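Local coordinates for protein L-threonine-O-3-phosphate decarboxylase (Porphyromonas gingivalis, PDB 3FKD) that probably acts as a pyridoxal 5'-phosphate-dependent decarboxylase of L-threonine O-3-phosphate, a member of the class I and II aminotransferase family, at residues Leu145-Glu150 with Thr173-Ile178. Sequence-based numbering, arbitrary orientation.
Sequences LLQRTE and TTEEVI
The Arg148 guanidinium meets Ile178 CD1 over one face, a loose cover with CD1 4.2 Å from Arg148 NH1, while the Val177 carbonyl sits at its edge, near the plane. Arg148 NH1 donates to Val177 O at 3.0 Å with a bent N-H...O angle of 144°, the donor above the carbonyl plane. The chain, extended from CG to NE, crosses Glu176 obliquely and brings NH1 to Val177 O, with Arg148 CB 3.0 Å from Glu176 O; the same NH1 forms a salt bridge with Asp182. Glu176 OE2 approaches obliquely, 4.4 Å from Arg148 NE and well out of the guanidinium plane, a proximity of opposite charges and not a salt bridge, although carboxylate and guanidinium are nearly parallel (8°).

At the other end, Leu145, with CG anti to the backbone N, directs CD2 to 3.7 Å from Glu175 CG, obliquely across that aliphatic stem. The Glu175 chain bends at chi2 and leaves OE2 3.8 Å from Gln147 NE2, a loose polar approach too long for a hydrogen bond. Thr173 OG1 accepts from Glu175 N at 3.1 Å and 168°, a nearly straight bond that closes an ST turn.

The contact joins the N-terminal end of helix 148-157, with Gln147 as N-cap, to the loop following strand 162-166, in the domain built round a seven-stranded mixed beta-sheet, as in fold-type I pyridoxal-phosphate enzymes, to which class I and II aminotransferases belong.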
ATOM      1  N   LEU A 145      24.111  -1.432 -17.558  1.00 31.41           N
ATOM      2  CA  LEU A 145      24.754  -1.212 -16.268  1.00 32.11           C
ATOM      3  C   LEU A 145      25.792  -0.122 -16.408  1.00 34.10           C
ATOM      4  O   LEU A 145      26.692  -0.213 -17.243  1.00 36.38           O
ATOM      5  CB  LEU A 145      25.397  -2.504 -15.733  1.00 32.89           C
ATOM      6  CG  LEU A 145      25.959  -2.495 -14.282  1.00 34.62           C
ATOM      7  CD1 LEU A 145      24.886  -2.709 -13.266  1.00 30.73           C
ATOM      8  CD2 LEU A 145      27.073  -3.562 -14.046  1.00 37.83           C
ATOM      9  N   LEU A 146      25.639   0.911 -15.590  1.00 35.62           N
ATOM     10  CA  LEU A 146      26.586   2.003 -15.466  1.00 37.47           C
ATOM     11  C   LEU A 146      27.530   1.692 -14.308  1.00 40.74           C
ATOM     12  O   LEU A 146      27.134   1.058 -13.318  1.00 39.62           O
ATOM     13  CB  LEU A 146      25.827   3.289 -15.154  1.00 36.59           C
ATOM     14  CG  LEU A 146      24.735   3.577 -16.160  1.00 35.75           C
ATOM     15  CD1 LEU A 146      23.879   4.786 -15.739  1.00 34.75           C
ATOM     16  CD2 LEU A 146      25.405   3.788 -17.498  1.00 34.75           C
ATOM     17  N   GLN A 147      28.771   2.149 -14.430  1.00 44.19           N
ATOM     18  CA  GLN A 147      29.772   1.961 -13.393  1.00 41.79           C
ATOM     19  C   GLN A 147      29.475   2.911 -12.263  1.00 40.12           C
ATOM     20  O   GLN A 147      29.153   4.062 -12.504  1.00 38.99           O
ATOM     21  CB  GLN A 147      31.161   2.278 -13.948  1.00 46.79           C
ATOM     22  CG  GLN A 147      31.673   1.291 -14.964  1.00 46.88           C
ATOM     23  CD  GLN A 147      31.753  -0.076 -14.374  1.00 50.95           C
ATOM     24  OE1 GLN A 147      32.432  -0.281 -13.366  1.00 56.11           O
ATOM     25  NE2 GLN A 147      31.050  -1.034 -14.979  1.00 52.33           N
ATOM     26  N   ARG A 148      29.603   2.423 -11.031  1.00 43.24           N
ATOM     27  CA  ARG A 148      29.439   3.245  -9.832  1.00 40.34           C
ATOM     28  C   ARG A 148      30.102   4.581 -10.070  1.00 39.58           C
ATOM     29  O   ARG A 148      29.642   5.604  -9.580  1.00 40.19           O
ATOM     30  CB  ARG A 148      30.042   2.532  -8.604  1.00 39.77           C
ATOM     31  CG  ARG A 148      30.716   3.457  -7.608  1.00 39.26           C
ATOM     32  CD  ARG A 148      31.210   2.779  -6.329  1.00 37.01           C
ATOM     33  NE  ARG A 148      31.494   3.834  -5.359  1.00 40.63           N
ATOM     34  CZ  ARG A 148      30.641   4.260  -4.422  1.00 38.99           C
ATOM     35  NH1 ARG A 148      29.464   3.672  -4.281  1.00 37.69           N
ATOM     36  NH2 ARG A 148      30.972   5.254  -3.605  1.00 36.66           N
ATOM     37  N   THR A 149      31.170   4.547 -10.865  1.00 42.43           N
ATOM     38  CA  THR A 149      31.978   5.716 -11.228  1.00 42.91           C
ATOM     39  C   THR A 149      31.334   6.638 -12.260  1.00 41.44           C
ATOM     40  O   THR A 149      31.459   7.854 -12.176  1.00 42.83           O
ATOM     41  CB  THR A 149      33.333   5.263 -11.798  1.00 45.40           C
ATOM     42  OG1 THR A 149      33.879   4.246 -10.953  1.00 46.86           O
ATOM     43  CG2 THR A 149      34.304   6.419 -11.878  1.00 43.40           C
ATOM     44  N   GLU A 150      30.664   6.064 -13.247  1.00 43.59           N
ATOM     45  CA  GLU A 150      30.002   6.875 -14.265  1.00 45.03           C
ATOM     46  C   GLU A 150      28.886   7.649 -13.591  1.00 45.13           C
ATOM     47  O   GLU A 150      28.650   8.826 -13.878  1.00 48.23           O
ATOM     48  CB  GLU A 150      29.456   5.992 -15.386  1.00 44.85           C
ATOM     49  CG  GLU A 150      28.505   6.713 -16.324  1.00 48.66           C
ATOM     50  CD  GLU A 150      29.164   7.826 -17.136  1.00 51.68           C
ATOM     51  OE1 GLU A 150      30.419   7.886 -17.189  1.00 54.82           O
ATOM     52  OE2 GLU A 150      28.417   8.638 -17.733  1.00 49.07           O
ATOM     53  N   THR A 173      24.059  -7.950  -9.515  1.00 26.88           N
ATOM     54  CA  THR A 173      25.336  -7.659 -10.133  1.00 28.61           C
ATOM     55  C   THR A 173      26.491  -7.824  -9.134  1.00 33.80           C
ATOM     56  O   THR A 173      26.351  -7.558  -7.918  1.00 31.33           O
ATOM     57  CB  THR A 173      25.425  -6.237 -10.704  1.00 28.68           C
ATOM     58  OG1 THR A 173      26.684  -6.087 -11.362  1.00 32.11           O
ATOM     59  CG2 THR A 173      25.365  -5.194  -9.578  1.00 30.64           C
ATOM     60  N   THR A 174      27.624  -8.245  -9.703  1.00 36.43           N
ATOM     61  CA  THR A 174      28.918  -8.482  -9.064  1.00 37.12           C
ATOM     62  C   THR A 174      29.718  -7.196  -8.918  1.00 37.36           C
ATOM     63  O   THR A 174      30.635  -7.108  -8.114  1.00 37.00           O
ATOM     64  CB  THR A 174      29.746  -9.384 -10.012  1.00 41.73           C
ATOM     65  OG1 THR A 174      29.262 -10.731  -9.949  1.00 44.56           O
ATOM     66  CG2 THR A 174      31.242  -9.338  -9.693  1.00 48.32           C
ATOM     67  N   GLU A 175      29.382  -6.209  -9.742  1.00 38.52           N
ATOM     68  CA  GLU A 175      30.177  -4.993  -9.864  1.00 41.60           C
ATOM     69  C   GLU A 175      29.937  -4.026  -8.711  1.00 42.34           C
ATOM     70  O   GLU A 175      29.126  -4.294  -7.811  1.00 44.02           O
ATOM     71  CB  GLU A 175      29.871  -4.304 -11.190  1.00 45.95           C
ATOM     72  CG  GLU A 175      29.908  -5.257 -12.412  1.00 48.19           C
ATOM     73  CD  GLU A 175      31.167  -5.119 -13.255  1.00 55.02           C
ATOM     74  OE1 GLU A 175      32.277  -5.391 -12.735  1.00 58.81           O
ATOM     75  OE2 GLU A 175      31.041  -4.755 -14.448  1.00 56.46           O
ATOM     76  N   GLU A 176      30.659  -2.914  -8.720  1.00 39.69           N
ATOM     77  CA  GLU A 176      30.596  -1.982  -7.602  1.00 41.65           C
ATOM     78  C   GLU A 176      29.414  -1.070  -7.732  1.00 38.32           C
ATOM     79  O   GLU A 176      29.268  -0.372  -8.726  1.00 38.88           O
ATOM     80  CB  GLU A 176      31.844  -1.121  -7.537  1.00 43.80           C
ATOM     81  CG  GLU A 176      32.977  -1.743  -6.797  1.00 45.50           C
ATOM     82  CD  GLU A 176      33.860  -0.692  -6.211  1.00 50.14           C
ATOM     83  OE1 GLU A 176      34.917  -0.431  -6.843  1.00 47.32           O
ATOM     84  OE2 GLU A 176      33.472  -0.123  -5.143  1.00 48.38           O
ATOM     85  N   VAL A 177      28.576  -1.050  -6.718  1.00 35.44           N
ATOM     86  CA  VAL A 177      27.391  -0.227  -6.818  1.00 36.26           C
ATOM     87  C   VAL A 177      27.453   1.001  -5.935  1.00 35.98           C
ATOM     88  O   VAL A 177      28.205   1.048  -4.946  1.00 36.47           O
ATOM     89  CB  VAL A 177      26.126  -1.010  -6.474  1.00 35.36           C
ATOM     90  CG1 VAL A 177      25.895  -2.116  -7.504  1.00 32.88           C
ATOM     91  CG2 VAL A 177      26.216  -1.550  -5.033  1.00 32.05           C
ATOM     92  N   ILE A 178      26.670   1.999  -6.331  1.00 32.64           N
ATOM     93  CA  ILE A 178      26.305   3.091  -5.468  1.00 33.32           C
ATOM     94  C   ILE A 178      25.556   2.474  -4.274  1.00 32.50           C
ATOM     95  O   ILE A 178      24.825   1.495  -4.424  1.00 31.56           O
ATOM     96  CB  ILE A 178      25.404   4.104  -6.225  1.00 33.51           C
ATOM     97  CG1 ILE A 178      26.227   4.932  -7.206  1.00 34.01           C
ATOM     98  CG2 ILE A 178      24.665   5.015  -5.248  1.00 31.57           C
ATOM     99  CD1 ILE A 178      26.953   6.117  -6.564  1.00 35.11           C
TER